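PDB 7KV2: RagB/SusD family nutrient uptake outer membrane protein from Bacteroides thetaiotaomicron, which probably binds beta-glucan chains at the cell surface as an outer-membrane lipoprotein of the SusD family, serving glycan uptake by this gut bacterium. Local coordinates for residues Tyr306-Gly311 with Leu362-Arg367; Ala298-Ile303 with Leu394-Asn399. All blocks are in the same frame, centred on the assembly; numbering follows the deposited sequence.

Interaction 1 (Tyr306-Gly311 with Leu362-Arg367)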
ATOM      1  N   TYR A 306       0.643  -9.255  20.788  1.00 18.23           N
ATOM      2  CA  TYR A 306      -0.406 -10.126  21.346  1.00 16.53           C
ATOM      3  C   TYR A 306      -0.437  -9.974  22.873  1.00 16.79           C
ATOM      4  O   TYR A 306       0.629 -10.128  23.555  1.00 16.44           O
ATOM      5  CB  TYR A 306      -0.121 -11.560  20.900  1.00 19.03           C
ATOM      6  CG  TYR A 306      -1.275 -12.523  21.080  1.00 18.43           C
ATOM      7  CD1 TYR A 306      -2.503 -12.287  20.508  1.00 18.64           C
ATOM      8  CD2 TYR A 306      -1.096 -13.714  21.791  1.00 18.21           C
ATOM      9  CE1 TYR A 306      -3.548 -13.196  20.622  1.00 18.88           C
ATOM     10  CE2 TYR A 306      -2.120 -14.631  21.902  1.00 18.07           C
ATOM     11  CZ  TYR A 306      -3.333 -14.383  21.303  1.00 19.37           C
ATOM     12  OH  TYR A 306      -4.351 -15.274  21.405  1.00 19.75           O
ATOM     13  N   ILE A 307      -1.627  -9.659  23.385  1.00 15.06           N
ATOM     14  CA  ILE A 307      -1.940  -9.482  24.830  1.00 15.78           C
ATOM     15  C   ILE A 307      -0.946  -8.484  25.441  1.00 18.35           C
ATOM     16  O   ILE A 307      -0.478  -8.659  26.601  1.00 18.23           O
ATOM     17  CB  ILE A 307      -2.015 -10.812  25.577  1.00 17.51           C
ATOM     18  CG1 ILE A 307      -2.614 -11.909  24.679  1.00 19.70           C
ATOM     19  CG2 ILE A 307      -2.797 -10.626  26.863  1.00 17.64           C
ATOM     20  CD1 ILE A 307      -2.688 -13.270  25.350  1.00 20.82           C
ATOM     21  N   TRP A 308      -0.643  -7.438  24.671  1.00 16.64           N
ATOM     22  CA  TRP A 308      -0.008  -6.210  25.225  1.00 17.02           C
ATOM     23  C   TRP A 308      -0.908  -5.641  26.317  1.00 17.37           C
ATOM     24  O   TRP A 308      -2.129  -5.616  26.174  1.00 17.17           O
ATOM     25  CB  TRP A 308       0.216  -5.191  24.106  1.00 17.16           C
ATOM     26  CG  TRP A 308       0.859  -3.929  24.580  1.00 18.47           C
ATOM     27  CD1 TRP A 308       0.229  -2.757  24.862  1.00 18.07           C
ATOM     28  CD2 TRP A 308       2.253  -3.722  24.844  1.00 17.68           C
ATOM     29  NE1 TRP A 308       1.155  -1.814  25.228  1.00 18.55           N
ATOM     30  CE2 TRP A 308       2.396  -2.375  25.257  1.00 17.40           C
ATOM     31  CE3 TRP A 308       3.403  -4.496  24.699  1.00 16.69           C
ATOM     32  CZ2 TRP A 308       3.635  -1.836  25.592  1.00 17.24           C
ATOM     33  CZ3 TRP A 308       4.628  -3.954  25.014  1.00 19.30           C
ATOM     34  CH2 TRP A 308       4.734  -2.648  25.492  1.00 18.30           C
ATOM     35  N   PRO A 309      -0.338  -5.161  27.443  1.00 18.98           N
ATOM     36  CA  PRO A 309      -1.136  -4.392  28.404  1.00 19.97           C
ATOM     37  C   PRO A 309      -1.562  -3.013  27.838  1.00 21.38           C
ATOM     38  O   PRO A 309      -0.805  -2.062  27.923  1.00 21.54           O
ATOM     39  CB  PRO A 309      -0.178  -4.323  29.596  1.00 21.79           C
ATOM     40  CG  PRO A 309       1.212  -4.361  28.981  1.00 21.13           C
ATOM     41  CD  PRO A 309       1.069  -5.349  27.839  1.00 19.69           C
ATOM     42  N   ASN A 310      -2.775  -2.966  27.302  1.00 21.36           N
ATOM     43  CA  ASN A 310      -3.446  -1.782  26.708  1.00 22.25           C
ATOM     44  C   ASN A 310      -3.148  -0.520  27.547  1.00 24.14           C
ATOM     45  O   ASN A 310      -3.390  -0.508  28.786  1.00 21.84           O
ATOM     46  CB  ASN A 310      -4.942  -2.027  26.553  1.00 24.59           C
ATOM     47  CG  ASN A 310      -5.298  -2.770  25.294  1.00 24.06           C
ATOM     48  OD1 ASN A 310      -4.410  -3.188  24.547  1.00 20.91           O
ATOM     49  ND2 ASN A 310      -6.590  -2.936  25.070  1.00 23.76           N
ATOM     50  N   GLY A 311      -2.646   0.505  26.879  1.00 23.65           N
ATOM     51  CA  GLY A 311      -2.366   1.833  27.462  1.00 23.64           C
ATOM     52  C   GLY A 311      -0.930   1.996  27.884  1.00 23.55           C
ATOM     53  O   GLY A 311      -0.488   3.173  27.984  1.00 22.87           O
ATOM     54  N   LEU A 362       5.553  -6.503  33.923  1.00 40.70           N
ATOM     55  CA  LEU A 362       4.619  -6.760  32.800  1.00 33.76           C
ATOM     56  C   LEU A 362       5.336  -7.572  31.723  1.00 29.62           C
ATOM     57  O   LEU A 362       6.584  -7.434  31.570  1.00 28.47           O
ATOM     58  CB  LEU A 362       4.128  -5.424  32.237  1.00 34.82           C
ATOM     59  CG  LEU A 362       3.284  -4.571  33.177  1.00 35.46           C
ATOM     60  CD1 LEU A 362       3.213  -3.151  32.660  1.00 35.40           C
ATOM     61  CD2 LEU A 362       1.889  -5.168  33.325  1.00 38.50           C
ATOM     62  N   SER A 363       4.567  -8.336  30.960  1.00 26.62           N
ATOM     63  CA  SER A 363       5.027  -8.955  29.695  1.00 23.20           C
ATOM     64  C   SER A 363       3.896  -8.833  28.659  1.00 20.97           C
ATOM     65  O   SER A 363       2.736  -8.626  29.040  1.00 21.58           O
ATOM     66  CB  SER A 363       5.440 -10.389  29.906  1.00 25.64           C
ATOM     67  OG  SER A 363       4.324 -11.168  30.318  1.00 29.02           O
ATOM     68  N   TYR A 364       4.221  -8.989  27.389  1.00 19.81           N
ATOM     69  CA  TYR A 364       3.213  -9.360  26.367  1.00 19.03           C
ATOM     70  C   TYR A 364       3.467 -10.836  26.041  1.00 17.68           C
ATOM     71  O   TYR A 364       4.485 -11.347  26.509  1.00 20.77           O
ATOM     72  CB  TYR A 364       3.214  -8.413  25.159  1.00 16.05           C
ATOM     73  CG  TYR A 364       4.401  -8.517  24.241  1.00 17.37           C
ATOM     74  CD1 TYR A 364       5.546  -7.786  24.479  1.00 18.38           C
ATOM     75  CD2 TYR A 364       4.389  -9.315  23.110  1.00 16.52           C
ATOM     76  CE1 TYR A 364       6.652  -7.878  23.668  1.00 17.39           C
ATOM     77  CE2 TYR A 364       5.489  -9.413  22.276  1.00 16.48           C
ATOM     78  CZ  TYR A 364       6.640  -8.717  22.567  1.00 17.73           C
ATOM     79  OH  TYR A 364       7.746  -8.750  21.783  1.00 16.53           O
ATOM     80  N   THR A 365       2.634 -11.416  25.191  1.00 17.73           N
ATOM     81  CA  THR A 365       2.724 -12.807  24.710  1.00 17.95           C
ATOM     82  C   THR A 365       3.444 -12.843  23.360  1.00 17.81           C
ATOM     83  O   THR A 365       2.853 -12.476  22.347  1.00 17.32           O
ATOM     84  CB  THR A 365       1.340 -13.464  24.714  1.00 19.82           C
ATOM     85  OG1 THR A 365       0.848 -13.420  26.058  1.00 18.79           O
ATOM     86  CG2 THR A 365       1.413 -14.902  24.248  1.00 19.16           C
ATOM     87  N   THR A 366       4.725 -13.211  23.378  1.00 18.42           N
ATOM     88  CA  THR A 366       5.544 -13.311  22.153  1.00 18.87           C
ATOM     89  C   THR A 366       4.926 -14.418  21.300  1.00 18.63           C
ATOM     90  O   THR A 366       4.469 -15.433  21.886  1.00 21.25           O
ATOM     91  CB  THR A 366       7.033 -13.549  22.463  1.00 20.38           C
ATOM     92  OG1 THR A 366       7.242 -14.808  23.130  1.00 19.14           O
ATOM     93  CG2 THR A 366       7.623 -12.431  23.310  1.00 20.05           C
ATOM     94  N   ARG A 367       4.855 -14.209  20.000  1.00 16.51           N
ATOM     95  CA  ARG A 367       4.312 -15.232  19.079  1.00 20.98           C
ATOM     96  C   ARG A 367       5.412 -15.650  18.107  1.00 20.29           C
ATOM     97  O   ARG A 367       6.576 -15.374  18.359  1.00 18.91           O
ATOM     98  CB  ARG A 367       3.054 -14.679  18.422  1.00 22.70           C
ATOM     99  CG  ARG A 367       1.864 -14.658  19.353  1.00 23.56           C
ATOM    100  CD  ARG A 367       0.578 -14.406  18.577  1.00 22.98           C
ATOM    101  NE  ARG A 367      -0.393 -15.432  18.857  1.00 20.82           N
ATOM    102  CZ  ARG A 367      -1.551 -15.538  18.260  1.00 22.94           C
ATOM    103  NH1 ARG A 367      -1.891 -14.659  17.336  1.00 20.59           N
ATOM    104  NH2 ARG A 367      -2.383 -16.508  18.610  1.00 22.55           N
TER
HETATM  105  O   HOH W   1       2.950 -10.817  20.124  1.00 18.22           O
HETATM  106  O   HOH W   2       0.570 -11.281  27.710  1.00 21.94           O
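Tyr306 and Arg367 meet in a cation-pi stack at one end of two antiparallel loops of the SusD family fold, whose touching parts run 171° apart. The guanidinium lies flat over one face of the phenol ring, planes 13° apart, with CZ of Arg367 3.7 Å from the Tyr306 ring centroid. CD of Arg367 adds a CH-pi contact on that face, and Ile307 CG1 sits over the opposite face, toward its rim. CG of Tyr306 is anti to the backbone N (chi1 -165°), beside the carbonyl carbon. Arg367 NH1 also bonds to Trp319 O, which ties down the guanidinium, while NH2 holds a BTB molecule, probably from the crystallisation liquor.

Between the backbones there is one direct hydrogen bond, Thr365 N to Tyr306 O at 2.9 Å. Water carries the pairing further: one molecule accepts from Tyr306 N and donates to Thr365 O, and a second links Ile307 O with Thr365 OG1. The CD1 methyl of Ile307 comes 3.6 Å from the same hydroxyl, OG1 of Thr365.

Apolar contacts fill in the rest. The indole of Trp308 brings CE3 to within 3.9 Å of Tyr364 CD1, which sits at the indole edge, while Trp308 NE1 bonds to Thr312 O. Tyr364 OH hydrogen-bonds to Asp370 OD1. Farther along, Pro309 CB rests 4.3 Å from Leu362 CD2.

Interaction 2 (Ala298-Ile303 with Leu394-Asn399); sequences ALPTLI and LNWNNN
Ala298 and Leu394 bring the backbones closest, their CA atoms 4.3 Å apart, near the short helix 299-303 and where an irregular loop passes it. A backbone bond from Leu302 N to Ala298 O, 3.2 Å, closes a turn here. No backbone hydrogen bond joins the two segments, and beyond Ala298 and Leu394 side chains make the contact.

Trp396 does most of the work. Pro300 lies over one face of its indole, with CB 3.7 Å from the centroid of the five-membered ring and 11° off the ring normal, a CH-pi contact. Pro300 CG also packs 3.6 Å from Trp396 CB, and the same CG comes 3.5 Å from Asn398 OD1. While the proline takes a face, Thr301 takes the edge: Trp396 NE1 donates to Thr301 OG1 over 2.9 Å, nearly in the indole plane and with an N-H...O angle of 156°. The same hydroxyl bonds to Glu393 O, which ties the indole to the loop backbone at the residue before Leu394. Leu394 CB points away from the helix segment, but the end of the side chain comes back, CD2 touching Ala298 CB at 3.8 Å.

All six touching residues are buried. The result is a proline CH-pi contact on the indole face, combined with a hydrogen bond from the indole N-H at its edge, packing a short helix against the loop that leads into strand 400-404 within the SusD family region.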
ATOM      1  N   ALA A 298      -8.602  -2.883  10.048  1.00 16.74           N
ATOM      2  CA  ALA A 298      -8.140  -3.979  10.908  1.00 17.04           C
ATOM      3  C   ALA A 298      -6.625  -3.927  11.071  1.00 17.29           C
ATOM      4  O   ALA A 298      -6.118  -4.681  11.912  1.00 16.70           O
ATOM      5  CB  ALA A 298      -8.530  -5.299  10.260  1.00 18.20           C
ATOM      6  N   LEU A 299      -5.910  -3.133  10.257  1.00 15.60           N
ATOM      7  CA  LEU A 299      -4.420  -3.297  10.131  1.00 15.08           C
ATOM      8  C   LEU A 299      -3.751  -3.246  11.505  1.00 14.91           C
ATOM      9  O   LEU A 299      -2.946  -4.132  11.817  1.00 15.12           O
ATOM     10  CB  LEU A 299      -3.838  -2.322   9.107  1.00 14.76           C
ATOM     11  CG  LEU A 299      -2.319  -2.296   9.004  1.00 14.79           C
ATOM     12  CD1 LEU A 299      -1.761  -3.637   8.578  1.00 13.51           C
ATOM     13  CD2 LEU A 299      -1.802  -1.224   8.071  1.00 15.63           C
ATOM     14  N   PRO A 300      -4.019  -2.236  12.366  1.00 14.35           N
ATOM     15  CA  PRO A 300      -3.350  -2.151  13.671  1.00 14.85           C
ATOM     16  C   PRO A 300      -3.614  -3.381  14.545  1.00 15.29           C
ATOM     17  O   PRO A 300      -2.730  -3.772  15.250  1.00 15.44           O
ATOM     18  CB  PRO A 300      -3.868  -0.842  14.266  1.00 15.39           C
ATOM     19  CG  PRO A 300      -4.230  -0.025  13.055  1.00 15.34           C
ATOM     20  CD  PRO A 300      -4.835  -1.043  12.115  1.00 15.05           C
ATOM     21  N   THR A 301      -4.801  -3.970  14.486  1.00 14.83           N
ATOM     22  CA  THR A 301      -5.098  -5.199  15.268  1.00 15.18           C
ATOM     23  C   THR A 301      -4.160  -6.303  14.760  1.00 14.89           C
ATOM     24  O   THR A 301      -3.601  -7.067  15.577  1.00 16.75           O
ATOM     25  CB  THR A 301      -6.574  -5.603  15.172  1.00 18.06           C
ATOM     26  OG1 THR A 301      -7.386  -4.596  15.811  1.00 18.05           O
ATOM     27  CG2 THR A 301      -6.800  -6.943  15.845  1.00 18.09           C
ATOM     28  N   LEU A 302      -3.991  -6.430  13.450  1.00 15.72           N
ATOM     29  CA  LEU A 302      -3.179  -7.539  12.856  1.00 15.55           C
ATOM     30  C   LEU A 302      -1.741  -7.513  13.375  1.00 15.77           C
ATOM     31  O   LEU A 302      -1.266  -8.593  13.793  1.00 16.26           O
ATOM     32  CB  LEU A 302      -3.182  -7.428  11.335  1.00 15.97           C
ATOM     33  CG  LEU A 302      -4.530  -7.749  10.700  1.00 17.82           C
ATOM     34  CD1 LEU A 302      -4.566  -7.395   9.229  1.00 16.86           C
ATOM     35  CD2 LEU A 302      -4.864  -9.217  10.880  1.00 21.87           C
ATOM     36  N   ILE A 303      -1.113  -6.337  13.518  1.00 15.45           N
ATOM     37  CA  ILE A 303       0.376  -6.234  13.621  1.00 14.22           C
ATOM     38  C   ILE A 303       0.845  -5.675  14.969  1.00 15.25           C
ATOM     39  O   ILE A 303       2.045  -5.491  15.131  1.00 15.21           O
ATOM     40  CB  ILE A 303       0.883  -5.390  12.444  1.00 15.18           C
ATOM     41  CG1 ILE A 303       0.428  -3.934  12.618  1.00 16.79           C
ATOM     42  CG2 ILE A 303       0.458  -6.000  11.109  1.00 14.95           C
ATOM     43  CD1 ILE A 303       1.077  -2.950  11.685  1.00 17.68           C
ATOM     44  N   LEU A 394     -11.751  -3.872  14.503  1.00 25.51           N
ATOM     45  CA  LEU A 394     -11.854  -3.593  13.054  1.00 27.83           C
ATOM     46  C   LEU A 394     -12.018  -2.095  12.798  1.00 25.80           C
ATOM     47  O   LEU A 394     -12.208  -1.725  11.601  1.00 27.54           O
ATOM     48  CB  LEU A 394     -13.058  -4.370  12.495  1.00 31.68           C
ATOM     49  CG  LEU A 394     -12.978  -5.896  12.648  1.00 32.63           C
ATOM     50  CD1 LEU A 394     -14.255  -6.584  12.163  1.00 35.94           C
ATOM     51  CD2 LEU A 394     -11.781  -6.488  11.919  1.00 33.38           C
ATOM     52  N   ASN A 395     -11.966  -1.254  13.821  1.00 25.34           N
ATOM     53  CA  ASN A 395     -12.349   0.169  13.602  1.00 25.32           C
ATOM     54  C   ASN A 395     -11.250   1.132  14.007  1.00 22.90           C
ATOM     55  O   ASN A 395     -11.589   2.146  14.626  1.00 23.41           O
ATOM     56  CB  ASN A 395     -13.676   0.548  14.266  1.00 27.44           C
ATOM     57  CG  ASN A 395     -14.813  -0.007  13.452  1.00 31.38           C
ATOM     58  OD1 ASN A 395     -15.000   0.383  12.288  1.00 30.36           O
ATOM     59  ND2 ASN A 395     -15.496  -0.994  14.025  1.00 34.11           N
ATOM     60  N   TRP A 396      -9.995   0.851  13.651  1.00 20.35           N
ATOM     61  CA  TRP A 396      -8.904   1.841  13.855  1.00 17.26           C
ATOM     62  C   TRP A 396      -9.043   2.970  12.812  1.00 17.29           C
ATOM     63  O   TRP A 396      -9.456   2.701  11.714  1.00 15.95           O
ATOM     64  CB  TRP A 396      -7.552   1.145  13.746  1.00 17.06           C
ATOM     65  CG  TRP A 396      -7.363   0.160  14.839  1.00 16.49           C
ATOM     66  CD1 TRP A 396      -7.555  -1.196  14.771  1.00 16.34           C
ATOM     67  CD2 TRP A 396      -7.002   0.466  16.191  1.00 17.29           C
ATOM     68  NE1 TRP A 396      -7.300  -1.739  15.995  1.00 16.81           N
ATOM     69  CE2 TRP A 396      -6.997  -0.749  16.893  1.00 15.41           C
ATOM     70  CE3 TRP A 396      -6.655   1.647  16.873  1.00 17.64           C
ATOM     71  CZ2 TRP A 396      -6.677  -0.817  18.243  1.00 18.63           C
ATOM     72  CZ3 TRP A 396      -6.335   1.570  18.208  1.00 17.59           C
ATOM     73  CH2 TRP A 396      -6.350   0.359  18.883  1.00 18.78           C
ATOM     74  N   ASN A 397      -8.682   4.195  13.193  1.00 18.12           N
ATOM     75  CA  ASN A 397      -8.831   5.404  12.356  1.00 18.70           C
ATOM     76  C   ASN A 397      -7.598   5.581  11.435  1.00 19.27           C
ATOM     77  O   ASN A 397      -7.644   6.493  10.594  1.00 21.85           O
ATOM     78  CB  ASN A 397      -9.055   6.646  13.240  1.00 20.19           C
ATOM     79  CG  ASN A 397      -7.865   7.049  14.083  1.00 23.05           C
ATOM     80  OD1 ASN A 397      -6.725   6.647  13.829  1.00 25.12           O
ATOM     81  ND2 ASN A 397      -8.102   7.850  15.128  1.00 26.06           N
ATOM     82  N   ASN A 398      -6.578   4.723  11.484  1.00 16.97           N
ATOM     83  CA  ASN A 398      -5.334   4.958  10.689  1.00 16.19           C
ATOM     84  C   ASN A 398      -5.601   4.907   9.186  1.00 15.18           C
ATOM     85  O   ASN A 398      -5.789   3.790   8.605  1.00 15.44           O
ATOM     86  CB  ASN A 398      -4.235   3.941  11.009  1.00 16.04           C
ATOM     87  CG  ASN A 398      -3.917   3.843  12.475  1.00 16.75           C
ATOM     88  OD1 ASN A 398      -4.782   3.442  13.273  1.00 15.32           O
ATOM     89  ND2 ASN A 398      -2.690   4.227  12.817  1.00 16.05           N
ATOM     90  N   ASN A 399      -5.545   6.030   8.486  1.00 14.19           N
ATOM     91  CA  ASN A 399      -5.559   5.960   7.010  1.00 13.96           C
ATOM     92  C   ASN A 399      -4.357   5.154   6.476  1.00 13.86           C
ATOM     93  O   ASN A 399      -3.269   5.151   7.074  1.00 12.78           O
ATOM     94  CB  ASN A 399      -5.500   7.358   6.390  1.00 14.29           C
ATOM     95  CG  ASN A 399      -6.759   8.176   6.552  1.00 15.85           C
ATOM     96  OD1 ASN A 399      -7.731   7.755   7.206  1.00 16.37           O
ATOM     97  ND2 ASN A 399      -6.723   9.363   5.954  1.00 13.52           N
TER

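Overall arrangement
Interaction 1 is nested along the chain inside the loop closed by interaction 2, and residues 298-303 run on almost directly into 306-311; the two centres lie about 17 Å apart, on the same side of the chain's centre. Interaction 2 is the inner one, about 14 Å from that centre, and joins a short helix to a loop. Interaction 1, about 27 Å out, pairs two loops and is only partly buried. The chemistry follows: water bridges and a charged group stacked on an aromatic ring serve the outer site, whereas a neutral indole, proline and hydroxyl serve the buried one. Trp319 backbone contacts both, bonding to Arg367 and Thr301.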